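Local coordinates for protein calreticulin, putative (Trypanosoma cruzi, PDB 5HCF) that probably acts as a lectin-like chaperone, its globular domain of legume-lectin fold binding carbohydrate and peptide segments of client proteins, at residues Arg44-Phe58 / Thr209-Ile223. Sequence-based numbering, arbitrary orientation.
Sequences RLTEDARFYALSTAF and THVGIDVWQVESGSI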
ATOM      1  N   ARG A  44      -1.984  -4.467 -14.399  1.00 40.89           N
ATOM      2  CA  ARG A  44      -3.303  -5.082 -14.333  1.00 42.04           C
ATOM      3  C   ARG A  44      -3.214  -6.583 -14.078  1.00 43.89           C
ATOM      4  O   ARG A  44      -2.516  -7.306 -14.795  1.00 46.64           O
ATOM      5  CB  ARG A  44      -4.075  -4.811 -15.625  1.00 42.93           C
ATOM      6  CG  ARG A  44      -5.447  -5.444 -15.683  1.00 43.65           C
ATOM      7  CD  ARG A  44      -6.139  -5.116 -16.999  1.00 47.85           C
ATOM      8  NE  ARG A  44      -7.437  -5.777 -17.103  1.00 49.41           N
ATOM      9  CZ  ARG A  44      -7.609  -7.027 -17.520  1.00 48.50           C
ATOM     10  NH1 ARG A  44      -6.567  -7.757 -17.892  1.00 47.78           N
ATOM     11  NH2 ARG A  44      -8.828  -7.544 -17.571  1.00 49.03           N
ATOM     12  N   LEU A  45      -3.918  -7.044 -13.049  1.00 40.81           N
ATOM     13  CA  LEU A  45      -3.994  -8.467 -12.758  1.00 40.66           C
ATOM     14  C   LEU A  45      -5.083  -9.080 -13.634  1.00 44.27           C
ATOM     15  O   LEU A  45      -6.202  -8.576 -13.680  1.00 44.72           O
ATOM     16  CB  LEU A  45      -4.269  -8.703 -11.275  1.00 38.18           C
ATOM     17  CG  LEU A  45      -3.460  -7.827 -10.317  1.00 35.12           C
ATOM     18  CD1 LEU A  45      -3.470  -8.420  -8.921  1.00 32.25           C
ATOM     19  CD2 LEU A  45      -2.033  -7.641 -10.813  1.00 35.87           C
ATOM     20  N   THR A  46      -4.744 -10.162 -14.330  1.00 47.29           N
ATOM     21  CA  THR A  46      -5.558 -10.654 -15.440  1.00 49.51           C
ATOM     22  C   THR A  46      -6.423 -11.871 -15.135  1.00 50.61           C
ATOM     23  O   THR A  46      -7.478 -12.042 -15.739  1.00 55.20           O
ATOM     24  CB  THR A  46      -4.675 -11.002 -16.656  1.00 51.83           C
ATOM     25  OG1 THR A  46      -3.755 -12.045 -16.307  1.00 51.95           O
ATOM     26  CG2 THR A  46      -3.897  -9.780 -17.110  1.00 52.23           C
ATOM     27  N   GLU A  47      -5.979 -12.724 -14.219  1.00 47.24           N
ATOM     28  CA  GLU A  47      -6.598 -14.035 -14.068  1.00 46.63           C
ATOM     29  C   GLU A  47      -7.359 -14.208 -12.758  1.00 45.85           C
ATOM     30  O   GLU A  47      -6.835 -13.945 -11.675  1.00 46.85           O
ATOM     31  CB  GLU A  47      -5.532 -15.124 -14.192  1.00 48.34           C
ATOM     32  CG  GLU A  47      -4.886 -15.205 -15.570  1.00 51.10           C
ATOM     33  CD  GLU A  47      -3.940 -16.382 -15.698  1.00 54.65           C
ATOM     34  OE1 GLU A  47      -2.883 -16.372 -15.030  1.00 55.23           O
ATOM     35  OE2 GLU A  47      -4.259 -17.318 -16.461  1.00 56.64           O
ATOM     36  N   ASP A  48      -8.602 -14.664 -12.875  1.00 44.99           N
ATOM     37  CA  ASP A  48      -9.455 -14.932 -11.721  1.00 44.44           C
ATOM     38  C   ASP A  48      -8.891 -16.063 -10.877  1.00 43.74           C
ATOM     39  O   ASP A  48      -8.253 -16.973 -11.402  1.00 45.97           O
ATOM     40  CB  ASP A  48     -10.875 -15.293 -12.170  1.00 44.95           C
ATOM     41  CG  ASP A  48     -11.634 -14.104 -12.713  1.00 44.15           C
ATOM     42  OD1 ASP A  48     -11.087 -12.981 -12.650  1.00 44.89           O
ATOM     43  OD2 ASP A  48     -12.774 -14.293 -13.200  1.00 42.72           O
ATOM     44  N   ALA A  49      -9.125 -15.998  -9.573  1.00 41.41           N
ATOM     45  CA  ALA A  49      -8.763 -17.089  -8.667  1.00 42.25           C
ATOM     46  C   ALA A  49      -7.278 -17.460  -8.732  1.00 43.28           C
ATOM     47  O   ALA A  49      -6.934 -18.631  -8.893  1.00 44.50           O
ATOM     48  CB  ALA A  49      -9.622 -18.318  -8.963  1.00 40.81           C
ATOM     49  N   ARG A  50      -6.413 -16.463  -8.585  0.63 42.03           N
ATOM     50  CA  ARG A  50      -4.972 -16.683  -8.609  0.63 41.91           C
ATOM     51  C   ARG A  50      -4.273 -15.930  -7.484  0.63 40.16           C
ATOM     52  O   ARG A  50      -4.781 -14.936  -6.972  0.63 39.02           O
ATOM     53  CB  ARG A  50      -4.377 -16.248  -9.959  0.63 41.85           C
ATOM     54  CG  ARG A  50      -4.925 -16.983 -11.174  0.63 42.98           C
ATOM     55  CD  ARG A  50      -4.274 -18.345 -11.348  0.63 44.62           C
ATOM     56  NE  ARG A  50      -4.973 -19.168 -12.334  0.63 46.49           N
ATOM     57  CZ  ARG A  50      -6.152 -19.744 -12.117  0.63 45.82           C
ATOM     58  NH1 ARG A  50      -6.760 -19.574 -10.953  0.63 43.52           N
ATOM     59  NH2 ARG A  50      -6.724 -20.479 -13.060  0.63 46.35           N
ATOM     60  N   PHE A  51      -3.094 -16.406  -7.114  1.00 40.21           N
ATOM     61  CA  PHE A  51      -2.189 -15.633  -6.280  1.00 38.37           C
ATOM     62  C   PHE A  51      -1.299 -14.806  -7.196  1.00 39.86           C
ATOM     63  O   PHE A  51      -1.007 -15.214  -8.320  1.00 41.23           O
ATOM     64  CB  PHE A  51      -1.333 -16.532  -5.390  1.00 39.42           C
ATOM     65  CG  PHE A  51      -2.100 -17.228  -4.306  1.00 41.35           C
ATOM     66  CD1 PHE A  51      -2.316 -16.605  -3.086  1.00 41.48           C
ATOM     67  CD2 PHE A  51      -2.587 -18.510  -4.496  1.00 42.76           C
ATOM     68  CE1 PHE A  51      -3.010 -17.249  -2.075  1.00 41.06           C
ATOM     69  CE2 PHE A  51      -3.284 -19.160  -3.488  1.00 43.03           C
ATOM     70  CZ  PHE A  51      -3.492 -18.528  -2.276  1.00 41.64           C
ATOM     71  N   TYR A  52      -0.877 -13.641  -6.728  1.00 40.70           N
ATOM     72  CA  TYR A  52       0.079 -12.844  -7.483  1.00 40.91           C
ATOM     73  C   TYR A  52       1.289 -12.531  -6.604  1.00 41.73           C
ATOM     74  O   TYR A  52       1.157 -12.347  -5.396  1.00 42.24           O
ATOM     75  CB  TYR A  52      -0.578 -11.558  -8.000  1.00 38.70           C
ATOM     76  CG  TYR A  52      -1.682 -11.811  -9.006  1.00 39.03           C
ATOM     77  CD1 TYR A  52      -2.950 -12.220  -8.595  1.00 37.37           C
ATOM     78  CD2 TYR A  52      -1.456 -11.646 -10.367  1.00 40.61           C
ATOM     79  CE1 TYR A  52      -3.960 -12.456  -9.518  1.00 37.81           C
ATOM     80  CE2 TYR A  52      -2.457 -11.879 -11.295  1.00 40.95           C
ATOM     81  CZ  TYR A  52      -3.706 -12.285 -10.868  1.00 39.54           C
ATOM     82  OH  TYR A  52      -4.693 -12.517 -11.803  1.00 38.55           O
ATOM     83  N   ALA A  53       2.468 -12.492  -7.212  1.00 43.68           N
ATOM     84  CA  ALA A  53       3.697 -12.200  -6.481  1.00 43.74           C
ATOM     85  C   ALA A  53       4.779 -11.722  -7.436  1.00 46.09           C
ATOM     86  O   ALA A  53       5.467 -12.527  -8.062  1.00 48.39           O
ATOM     87  CB  ALA A  53       4.171 -13.422  -5.715  1.00 42.37           C
ATOM     88  N   LEU A  54       4.925 -10.405  -7.532  1.00 45.75           N
ATOM     89  CA  LEU A  54       5.970  -9.796  -8.345  1.00 48.04           C
ATOM     90  C   LEU A  54       6.527  -8.553  -7.654  1.00 48.19           C
ATOM     91  O   LEU A  54       5.835  -7.890  -6.879  1.00 49.09           O
ATOM     92  CB  LEU A  54       5.437  -9.477  -9.748  1.00 49.90           C
ATOM     93  CG  LEU A  54       4.150  -8.656  -9.900  1.00 51.60           C
ATOM     94  CD1 LEU A  54       4.376  -7.181  -9.676  1.00 52.33           C
ATOM     95  CD2 LEU A  54       3.536  -8.892 -11.273  1.00 54.18           C
ATOM     96  N   SER A  55       7.785  -8.244  -7.940  1.00 48.07           N
ATOM     97  CA  SER A  55       8.502  -7.214  -7.197  1.00 46.83           C
ATOM     98  C   SER A  55       9.535  -6.506  -8.059  1.00 44.48           C
ATOM     99  O   SER A  55       9.914  -6.990  -9.126  1.00 46.49           O
ATOM    100  CB  SER A  55       9.191  -7.821  -5.967  1.00 47.10           C
ATOM    101  OG  SER A  55       9.861  -9.030  -6.291  1.00 48.86           O
ATOM    102  N   THR A  56       9.973  -5.345  -7.593  1.00 41.37           N
ATOM    103  CA  THR A  56      11.053  -4.626  -8.246  1.00 42.95           C
ATOM    104  C   THR A  56      11.940  -4.000  -7.176  1.00 42.55           C
ATOM    105  O   THR A  56      11.484  -3.718  -6.068  1.00 42.25           O
ATOM    106  CB  THR A  56      10.532  -3.539  -9.207  1.00 43.11           C
ATOM    107  OG1 THR A  56      11.615  -3.045 -10.004  1.00 46.22           O
ATOM    108  CG2 THR A  56       9.899  -2.393  -8.434  1.00 36.45           C
ATOM    109  N   ALA A  57      13.207  -3.794  -7.507  1.00 42.72           N
ATOM    110  CA  ALA A  57      14.157  -3.248  -6.551  1.00 43.41           C
ATOM    111  C   ALA A  57      14.266  -1.738  -6.692  1.00 46.18           C
ATOM    112  O   ALA A  57      14.275  -1.210  -7.808  1.00 48.63           O
ATOM    113  CB  ALA A  57      15.521  -3.897  -6.727  1.00 43.63           C
ATOM    114  N   PHE A  58      14.326  -1.048  -5.555  1.00 45.04           N
ATOM    115  CA  PHE A  58      14.606   0.379  -5.556  1.00 48.00           C
ATOM    116  C   PHE A  58      16.001   0.596  -6.135  1.00 52.71           C
ATOM    117  O   PHE A  58      16.929  -0.144  -5.806  1.00 53.78           O
ATOM    118  CB  PHE A  58      14.524   0.957  -4.140  1.00 47.57           C
ATOM    119  CG  PHE A  58      13.208   0.718  -3.453  1.00 46.67           C
ATOM    120  CD1 PHE A  58      12.010   1.038  -4.076  1.00 45.99           C
ATOM    121  CD2 PHE A  58      13.167   0.175  -2.175  1.00 45.57           C
ATOM    122  CE1 PHE A  58      10.799   0.820  -3.438  1.00 44.07           C
ATOM    123  CE2 PHE A  58      11.960  -0.044  -1.534  1.00 42.54           C
ATOM    124  CZ  PHE A  58      10.773   0.278  -2.167  1.00 42.00           C
ATOM    125  N   THR A 209      14.485  -2.263   0.359  1.00 42.94           N
ATOM    126  CA  THR A 209      15.197  -2.630  -0.856  1.00 44.08           C
ATOM    127  C   THR A 209      14.269  -3.011  -2.017  1.00 44.86           C
ATOM    128  O   THR A 209      14.647  -2.882  -3.179  1.00 48.63           O
ATOM    129  CB  THR A 209      16.159  -3.792  -0.575  1.00 46.78           C
ATOM    130  OG1 THR A 209      17.118  -3.891  -1.631  1.00 54.05           O
ATOM    131  CG2 THR A 209      15.395  -5.096  -0.459  1.00 43.79           C
ATOM    132  N   HIS A 210      13.065  -3.480  -1.710  1.00 41.78           N
ATOM    133  CA  HIS A 210      12.107  -3.843  -2.753  1.00 41.36           C
ATOM    134  C   HIS A 210      10.696  -3.349  -2.459  1.00 39.71           C
ATOM    135  O   HIS A 210      10.320  -3.153  -1.303  1.00 37.96           O
ATOM    136  CB  HIS A 210      12.057  -5.363  -2.943  1.00 42.20           C
ATOM    137  CG  HIS A 210      13.324  -5.958  -3.478  1.00 43.32           C
ATOM    138  ND1 HIS A 210      14.208  -6.652  -2.687  1.00 43.76           N
ATOM    139  CD2 HIS A 210      13.832  -5.983  -4.733  1.00 43.35           C
ATOM    140  CE1 HIS A 210      15.221  -7.072  -3.428  1.00 44.05           C
ATOM    141  NE2 HIS A 210      15.017  -6.678  -4.669  1.00 44.69           N
ATOM    142  N   VAL A 211       9.919  -3.147  -3.520  1.00 39.80           N
ATOM    143  CA  VAL A 211       8.471  -3.063  -3.400  1.00 38.34           C
ATOM    144  C   VAL A 211       7.896  -4.310  -4.059  1.00 40.17           C
ATOM    145  O   VAL A 211       8.360  -4.729  -5.119  1.00 44.18           O
ATOM    146  CB  VAL A 211       7.895  -1.791  -4.054  1.00 36.16           C
ATOM    147  CG1 VAL A 211       8.173  -1.785  -5.546  1.00 36.00           C
ATOM    148  CG2 VAL A 211       6.405  -1.700  -3.799  1.00 33.97           C
ATOM    149  N   GLY A 212       6.887  -4.906  -3.439  1.00 36.96           N
ATOM    150  CA  GLY A 212       6.280  -6.099  -3.995  1.00 32.55           C
ATOM    151  C   GLY A 212       4.771  -6.088  -3.929  1.00 31.52           C
ATOM    152  O   GLY A 212       4.179  -5.505  -3.021  1.00 27.58           O
ATOM    153  N   ILE A 213       4.148  -6.742  -4.902  1.00 32.87           N
ATOM    154  CA  ILE A 213       2.712  -6.952  -4.882  1.00 33.37           C
ATOM    155  C   ILE A 213       2.432  -8.423  -4.651  1.00 37.11           C
ATOM    156  O   ILE A 213       2.705  -9.267  -5.504  1.00 38.42           O
ATOM    157  CB  ILE A 213       2.034  -6.486  -6.184  1.00 32.91           C
ATOM    158  CG1 ILE A 213       1.995  -4.958  -6.237  1.00 33.36           C
ATOM    159  CG2 ILE A 213       0.625  -7.030  -6.274  1.00 31.40           C
ATOM    160  CD1 ILE A 213       1.702  -4.391  -7.610  1.00 34.42           C
ATOM    161  N   ASP A 214       1.900  -8.718  -3.475  1.00 39.67           N
ATOM    162  CA  ASP A 214       1.608 -10.081  -3.063  1.00 41.21           C
ATOM    163  C   ASP A 214       0.150 -10.144  -2.632  1.00 40.42           C
ATOM    164  O   ASP A 214      -0.180  -9.851  -1.480  1.00 41.39           O
ATOM    165  CB  ASP A 214       2.542 -10.503  -1.927  1.00 42.94           C
ATOM    166  CG  ASP A 214       2.049 -11.728  -1.187  1.00 44.59           C
ATOM    167  OD1 ASP A 214       1.500 -12.642  -1.839  1.00 46.85           O
ATOM    168  OD2 ASP A 214       2.185 -11.758   0.057  1.00 43.57           O
ATOM    169  N   VAL A 215      -0.730 -10.505  -3.561  1.00 39.11           N
ATOM    170  CA  VAL A 215      -2.162 -10.509  -3.270  1.00 36.15           C
ATOM    171  C   VAL A 215      -2.864 -11.740  -3.822  1.00 39.63           C
ATOM    172  O   VAL A 215      -2.383 -12.380  -4.753  1.00 44.33           O
ATOM    173  CB  VAL A 215      -2.869  -9.259  -3.842  1.00 29.37           C
ATOM    174  CG1 VAL A 215      -2.263  -8.001  -3.272  1.00 27.21           C
ATOM    175  CG2 VAL A 215      -2.800  -9.252  -5.361  1.00 29.31           C
ATOM    176  N   TRP A 216      -4.008 -12.060  -3.228  1.00 38.73           N
ATOM    177  CA  TRP A 216      -4.910 -13.077  -3.748  1.00 36.58           C
ATOM    178  C   TRP A 216      -6.153 -12.399  -4.305  1.00 34.58           C
ATOM    179  O   TRP A 216      -6.691 -11.484  -3.687  1.00 30.61           O
ATOM    180  CB  TRP A 216      -5.285 -14.083  -2.652  1.00 35.65           C
ATOM    181  CG  TRP A 216      -6.577 -14.817  -2.899  1.00 34.18           C
ATOM    182  CD1 TRP A 216      -7.814 -14.489  -2.421  1.00 32.33           C
ATOM    183  CD2 TRP A 216      -6.755 -15.999  -3.690  1.00 35.02           C
ATOM    184  NE1 TRP A 216      -8.748 -15.393  -2.860  1.00 30.88           N
ATOM    185  CE2 TRP A 216      -8.125 -16.331  -3.642  1.00 34.45           C
ATOM    186  CE3 TRP A 216      -5.890 -16.809  -4.432  1.00 35.33           C
ATOM    187  CZ2 TRP A 216      -8.650 -17.437  -4.307  1.00 34.97           C
ATOM    188  CZ3 TRP A 216      -6.412 -17.906  -5.091  1.00 36.31           C
ATOM    189  CH2 TRP A 216      -7.779 -18.210  -5.025  1.00 36.31           C
ATOM    190  N   GLN A 217      -6.594 -12.836  -5.483  1.00 36.87           N
ATOM    191  CA  GLN A 217      -7.807 -12.294  -6.089  1.00 37.78           C
ATOM    192  C   GLN A 217      -8.725 -13.380  -6.634  1.00 40.02           C
ATOM    193  O   GLN A 217      -8.306 -14.219  -7.432  1.00 38.94           O
ATOM    194  CB  GLN A 217      -7.481 -11.313  -7.219  1.00 37.80           C
ATOM    195  CG  GLN A 217      -7.128  -9.907  -6.766  1.00 38.09           C
ATOM    196  CD  GLN A 217      -7.211  -8.907  -7.904  1.00 41.22           C
ATOM    197  OE1 GLN A 217      -6.435  -8.958  -8.850  1.00 44.65           O
ATOM    198  NE2 GLN A 217      -8.178  -8.007  -7.827  1.00 43.76           N
ATOM    199  N   VAL A 218      -9.981 -13.351  -6.194  1.00 34.06           N
ATOM    200  CA  VAL A 218     -11.015 -14.201  -6.770  1.00 37.67           C
ATOM    201  C   VAL A 218     -11.483 -13.586  -8.084  1.00 39.42           C
ATOM    202  O   VAL A 218     -11.337 -14.188  -9.148  1.00 44.01           O
ATOM    203  CB  VAL A 218     -12.224 -14.375  -5.838  1.00 38.50           C
ATOM    204  CG1 VAL A 218     -13.294 -15.210  -6.532  1.00 38.31           C
ATOM    205  CG2 VAL A 218     -11.801 -15.021  -4.522  1.00 38.57           C
ATOM    206  N   GLU A 219     -12.059 -12.389  -7.999  1.00 37.25           N
ATOM    207  CA  GLU A 219     -12.419 -11.623  -9.189  1.00 38.75           C
ATOM    208  C   GLU A 219     -11.267 -10.691  -9.549  1.00 39.10           C
ATOM    209  O   GLU A 219     -11.037  -9.687  -8.871  1.00 39.82           O
ATOM    210  CB  GLU A 219     -13.706 -10.821  -8.965  1.00 37.46           C
ATOM    211  CG  GLU A 219     -14.889 -11.648  -8.453  1.00 37.49           C
ATOM    212  CD  GLU A 219     -14.834 -11.920  -6.947  1.00 38.21           C
ATOM    213  OE1 GLU A 219     -14.057 -11.251  -6.231  1.00 34.30           O
ATOM    214  OE2 GLU A 219     -15.575 -12.807  -6.476  1.00 41.40           O
ATOM    215  N   SER A 220     -10.533 -11.032 -10.603  1.00 37.81           N
ATOM    216  CA  SER A 220      -9.352 -10.262 -10.975  1.00 38.22           C
ATOM    217  C   SER A 220      -9.706  -9.069 -11.858  1.00 35.21           C
ATOM    218  O   SER A 220     -10.874  -8.840 -12.165  1.00 33.44           O
ATOM    219  CB  SER A 220      -8.331 -11.162 -11.675  1.00 42.44           C
ATOM    220  OG  SER A 220      -7.069 -10.525 -11.762  1.00 44.91           O
ATOM    221  N   GLY A 221      -8.688  -8.310 -12.258  1.00 35.37           N
ATOM    222  CA  GLY A 221      -8.884  -7.154 -13.113  1.00 38.16           C
ATOM    223  C   GLY A 221      -8.398  -5.851 -12.501  1.00 39.32           C
ATOM    224  O   GLY A 221      -8.550  -4.790 -13.101  1.00 42.44           O
ATOM    225  N   SER A 222      -7.819  -5.924 -11.306  1.00 37.44           N
ATOM    226  CA  SER A 222      -7.346  -4.726 -10.606  1.00 36.05           C
ATOM    227  C   SER A 222      -6.167  -4.073 -11.327  1.00 35.62           C
ATOM    228  O   SER A 222      -5.366  -4.752 -11.965  1.00 34.41           O
ATOM    229  CB  SER A 222      -6.950  -5.059  -9.165  1.00 33.88           C
ATOM    230  OG  SER A 222      -8.082  -5.403  -8.380  1.00 33.48           O
ATOM    231  N   ILE A 223      -6.069  -2.752 -11.224  1.00 36.48           N
ATOM    232  CA  ILE A 223      -4.980  -2.019 -11.861  1.00 37.51           C
ATOM    233  C   ILE A 223      -4.229  -1.142 -10.858  1.00 39.47           C
ATOM    234  O   ILE A 223      -4.810  -0.258 -10.229  1.00 41.27           O
ATOM    235  CB  ILE A 223      -5.498  -1.146 -13.019  1.00 36.26           C
ATOM    236  CG1 ILE A 223      -6.260  -2.008 -14.030  1.00 35.23           C
ATOM    237  CG2 ILE A 223      -4.343  -0.394 -13.694  1.00 35.60           C
ATOM    238  CD1 ILE A 223      -6.833  -1.221 -15.183  1.00 37.36           C
TER
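L54 and I213 exchange a pair of backbone hydrogen bonds, as do T56 and V211, so strands 50-58 and 209-217 run antiparallel with their inner amides and carbonyls paired. The bond from I213 N to L54 O is nearly straight (171°). G212, paired with S55 on the face that also carries A57, H210, D214 and F51, lets S55 CB close to 3.9 Å of G212 CA. At the far end of the pairing F58 N is held by T209 O.

Where the strands part, A49 and R50 both face Q217 in a G1 beta bulge; A49 N gives its proton to V218 O, R50 N to Q217 O and Q217 N to R50 O. Beyond it the two loops bond to each other. D48, with a carboxylate on a short side chain, reaches across: its OD1 takes S220 N at 2.9 Å, from above the carboxylate plane. S220 is small enough to be buried, and with OG anti to its own N (chi1 -166°) the hydroxyl has Y52 OH (3.1 Å) and, weakly, L45 O and Q217 OE1 as possible acceptors; which takes its proton is not settled. Y52 OH donates to E47 O at 2.6 Å, in the carbonyl plane, tying the phenol to the 46-49 loop. L45 CD1 sits 3.8 Å above the centre of the Y52 ring and packs on V215 CG2, while L45 N bonds S222 O. Q217 NE2 bonds S222 OG weakly.

On the other face, the edge of W216 meets the face of F51, centroids 4.7 Å apart, and CE3 lies over the ring centre.

D214 is bridged to K89, R44 to E27; T56 OG1 bonds H13 O. Strand 50-62 lies between strands 15-16 and 208-217, the latter flanked by 83-91, in one sheet of the lectin sandwich. Strand 42-45 belongs to the other, where R44 pairs with I223 of 223-230; I213 and F58 pack across onto F224 and I229.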